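Local coordinates for 3-hydroxyisobutyrate dehydrogenase family protein (Geobacter sulfurreducens, PDB 3PDU), which probably reduces succinic semialdehyde to gamma-hydroxybutyrate with NADP(H) as cofactor, as a member of the beta-hydroxyacid dehydrogenase family, at residues 19-24 with 43-48. Sequence-based numbering, arbitrary orientation.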
ATOM      1  N   ASN A  19     -34.967   4.150  21.764  1.00 14.79           N
ATOM      2  CA  ASN A  19     -34.562   4.860  22.972  1.00 15.93           C
ATOM      3  C   ASN A  19     -35.371   6.139  23.218  1.00 19.42           C
ATOM      4  O   ASN A  19     -35.696   6.459  24.357  1.00 21.86           O
ATOM      5  CB  ASN A  19     -33.066   5.174  22.937  1.00 15.45           C
ATOM      6  CG  ASN A  19     -32.226   3.985  23.324  1.00 22.96           C
ATOM      7  OD1 ASN A  19     -32.734   3.036  23.918  1.00 22.05           O
ATOM      8  ND2 ASN A  19     -30.936   4.024  23.001  1.00 20.29           N
ATOM      9  N   LEU A  20     -35.692   6.871  22.153  1.00 14.55           N
ATOM     10  CA  LEU A  20     -36.483   8.090  22.299  1.00 14.55           C
ATOM     11  C   LEU A  20     -37.904   7.750  22.735  1.00 16.92           C
ATOM     12  O   LEU A  20     -38.468   8.398  23.614  1.00 17.50           O
ATOM     13  CB  LEU A  20     -36.510   8.881  20.989  1.00 13.34           C
ATOM     14  CG  LEU A  20     -35.155   9.411  20.497  1.00 18.50           C
ATOM     15  CD1 LEU A  20     -35.308  10.192  19.194  1.00 18.67           C
ATOM     16  CD2 LEU A  20     -34.508  10.291  21.565  1.00 19.29           C
ATOM     17  N   VAL A  21     -38.489   6.727  22.121  1.00 16.85           N
ATOM     18  CA  VAL A  21     -39.830   6.295  22.525  1.00 16.12           C
ATOM     19  C   VAL A  21     -39.842   5.860  23.980  1.00 19.02           C
ATOM     20  O   VAL A  21     -40.705   6.279  24.756  1.00 20.00           O
ATOM     21  CB  VAL A  21     -40.369   5.157  21.631  1.00 15.65           C
ATOM     22  CG1 VAL A  21     -41.727   4.658  22.164  1.00 18.98           C
ATOM     23  CG2 VAL A  21     -40.495   5.646  20.194  1.00 16.58           C
ATOM     24  N   ARG A  22     -38.867   5.047  24.368  1.00 16.84           N
ATOM     25  CA  ARG A  22     -38.830   4.552  25.745  1.00 18.33           C
ATOM     26  C   ARG A  22     -38.557   5.658  26.767  1.00 20.19           C
ATOM     27  O   ARG A  22     -38.999   5.563  27.914  1.00 21.54           O
ATOM     28  CB  ARG A  22     -37.814   3.416  25.905  1.00 27.46           C
ATOM     29  CG  ARG A  22     -38.189   2.145  25.161  1.00 37.56           C
ATOM     30  CD  ARG A  22     -37.343   0.975  25.631  1.00 43.25           C
ATOM     31  NE  ARG A  22     -37.160  -0.020  24.581  1.00 47.86           N
ATOM     32  CZ  ARG A  22     -36.087  -0.090  23.800  1.00 43.33           C
ATOM     33  NH1 ARG A  22     -35.090   0.779  23.956  1.00 34.90           N
ATOM     34  NH2 ARG A  22     -36.011  -1.034  22.868  1.00 46.29           N
ATOM     35  N   ALA A  23     -37.839   6.700  26.350  1.00 17.97           N
ATOM     36  CA  ALA A  23     -37.591   7.849  27.222  1.00 21.26           C
ATOM     37  C   ALA A  23     -38.859   8.688  27.403  1.00 21.42           C
ATOM     38  O   ALA A  23     -38.935   9.534  28.292  1.00 19.26           O
ATOM     39  CB  ALA A  23     -36.458   8.704  26.670  1.00 19.36           C
ATOM     40  N   GLY A  24     -39.860   8.447  26.561  1.00 19.72           N
ATOM     41  CA  GLY A  24     -41.142   9.111  26.711  1.00 17.73           C
ATOM     42  C   GLY A  24     -41.440  10.251  25.753  1.00 20.73           C
ATOM     43  O   GLY A  24     -42.428  10.982  25.942  1.00 18.62           O
ATOM     44  N   LEU A  43     -44.106  -0.031  19.759  1.00 20.20           N
ATOM     45  CA  LEU A  43     -43.553   0.537  20.991  1.00 23.46           C
ATOM     46  C   LEU A  43     -44.241   1.850  21.324  1.00 24.53           C
ATOM     47  O   LEU A  43     -44.197   2.314  22.458  1.00 24.16           O
ATOM     48  CB  LEU A  43     -42.046   0.802  20.847  1.00 22.55           C
ATOM     49  CG  LEU A  43     -41.022  -0.265  21.229  1.00 33.71           C
ATOM     50  CD1 LEU A  43     -39.610   0.279  20.988  1.00 35.01           C
ATOM     51  CD2 LEU A  43     -41.182  -0.711  22.684  1.00 31.24           C
ATOM     52  N   GLY A  44     -44.861   2.464  20.323  1.00 22.33           N
ATOM     53  CA  GLY A  44     -45.596   3.690  20.551  1.00 27.69           C
ATOM     54  C   GLY A  44     -45.271   4.831  19.602  1.00 32.28           C
ATOM     55  O   GLY A  44     -45.831   5.914  19.741  1.00 29.63           O
ATOM     56  N   ALA A  45     -44.380   4.613  18.638  1.00 21.81           N
ATOM     57  CA  ALA A  45     -44.142   5.658  17.644  1.00 17.84           C
ATOM     58  C   ALA A  45     -45.309   5.750  16.652  1.00 22.95           C
ATOM     59  O   ALA A  45     -46.073   4.799  16.497  1.00 23.80           O
ATOM     60  CB  ALA A  45     -42.806   5.418  16.908  1.00 20.41           C
ATOM     61  N   ARG A  46     -45.450   6.897  15.988  1.00 20.97           N
ATOM     62  CA  ARG A  46     -46.386   7.024  14.864  1.00 24.24           C
ATOM     63  C   ARG A  46     -45.639   6.834  13.553  1.00 19.62           C
ATOM     64  O   ARG A  46     -44.525   7.314  13.409  1.00 22.24           O
ATOM     65  CB  ARG A  46     -47.007   8.418  14.833  1.00 35.63           C
ATOM     66  CG  ARG A  46     -48.192   8.635  15.757  1.00 63.16           C
ATOM     67  CD  ARG A  46     -48.812   9.999  15.480  1.00 78.03           C
ATOM     68  NE  ARG A  46     -48.515  10.453  14.121  1.00 86.31           N
ATOM     69  CZ  ARG A  46     -49.257  10.175  13.051  1.00 91.93           C
ATOM     70  NH1 ARG A  46     -50.357   9.442  13.172  1.00 93.49           N
ATOM     71  NH2 ARG A  46     -48.898  10.632  11.858  1.00 93.89           N
ATOM     72  N   GLN A  47     -46.252   6.155  12.585  1.00 23.77           N
ATOM     73  CA  GLN A  47     -45.614   5.983  11.282  1.00 23.22           C
ATOM     74  C   GLN A  47     -46.033   7.105  10.339  1.00 23.44           C
ATOM     75  O   GLN A  47     -47.204   7.470  10.296  1.00 28.19           O
ATOM     76  CB  GLN A  47     -45.990   4.632  10.667  1.00 20.48           C
ATOM     77  CG  GLN A  47     -45.259   4.326   9.359  1.00 26.92           C
ATOM     78  CD  GLN A  47     -45.618   2.966   8.818  1.00 36.15           C
ATOM     79  OE1 GLN A  47     -46.404   2.232   9.427  1.00 29.50           O
ATOM     80  NE2 GLN A  47     -45.051   2.615   7.668  1.00 31.76           N
ATOM     81  N   ALA A  48     -45.078   7.638   9.580  1.00 20.39           N
ATOM     82  CA  ALA A  48     -45.376   8.647   8.554  1.00 20.43           C
ATOM     83  C   ALA A  48     -45.060   8.120   7.161  1.00 20.93           C
ATOM     84  O   ALA A  48     -44.330   7.148   7.014  1.00 27.11           O
ATOM     85  CB  ALA A  48     -44.594   9.936   8.824  1.00 21.07           C
TER
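In the Rossmann-type NADP-binding domain, the helix that follows the first strand meets the turn leading into edge strand 46-47, and Val21 packs there against Leu43, Gly44 and Ala45. The helix, 13-23, starts at the GxGxxG-like turn of Gly8, Gly10 and Gly13; the contact lies at the other, C-terminal end of the helix, on the protein surface. Val21 straddles the turn with its two methyl groups. CG1, anti to the backbone N (chi1 175°), reaches the end of helix 38-43, where Val21 CG1 is in van der Waals contact with the carbonyl, 3.4 Å from Leu43 O, and packs on Leu43 CB at 4.1 Å. CG2 points to the strand side instead and rests on the methyl of Ala45, with 4.0 Å between Val21 CG2 and Ala45 CB. Both Val21 and Ala45 also touch strand 27-30, through Val27 and Val29 respectively, so the valine packs the helix both on strand 27-30 and on the turn that enters edge strand 46-47. Strand 46-47 is itself tied to that neighbour by backbone hydrogen bonds of Arg46 with Val27 and Val29.

Two helices terminate beside this patch, each in a Schellman motif: Gly24 closes helix 13-23 and Gly44 closes helix 38-43, both with positive phi. Gly24 N donates to Val21 O at 2.9 Å and, weakly, to Leu20 O. The turn at Gly44 leads the chain from helix 38-43 past Val21 and into the strand, the CA atoms of Val21 and Ala45 being 6.5 Å apart. Toward solvent the apolar patch is extended by Leu43, whose CD1 reaches across to the Arg22 side chain. The arginine's guanidinium, with Asn19 OD1 at its edge and in its plane, meets the leucine obliquely, Arg22 NH2 lying 4.3 Å from Leu43 CD1.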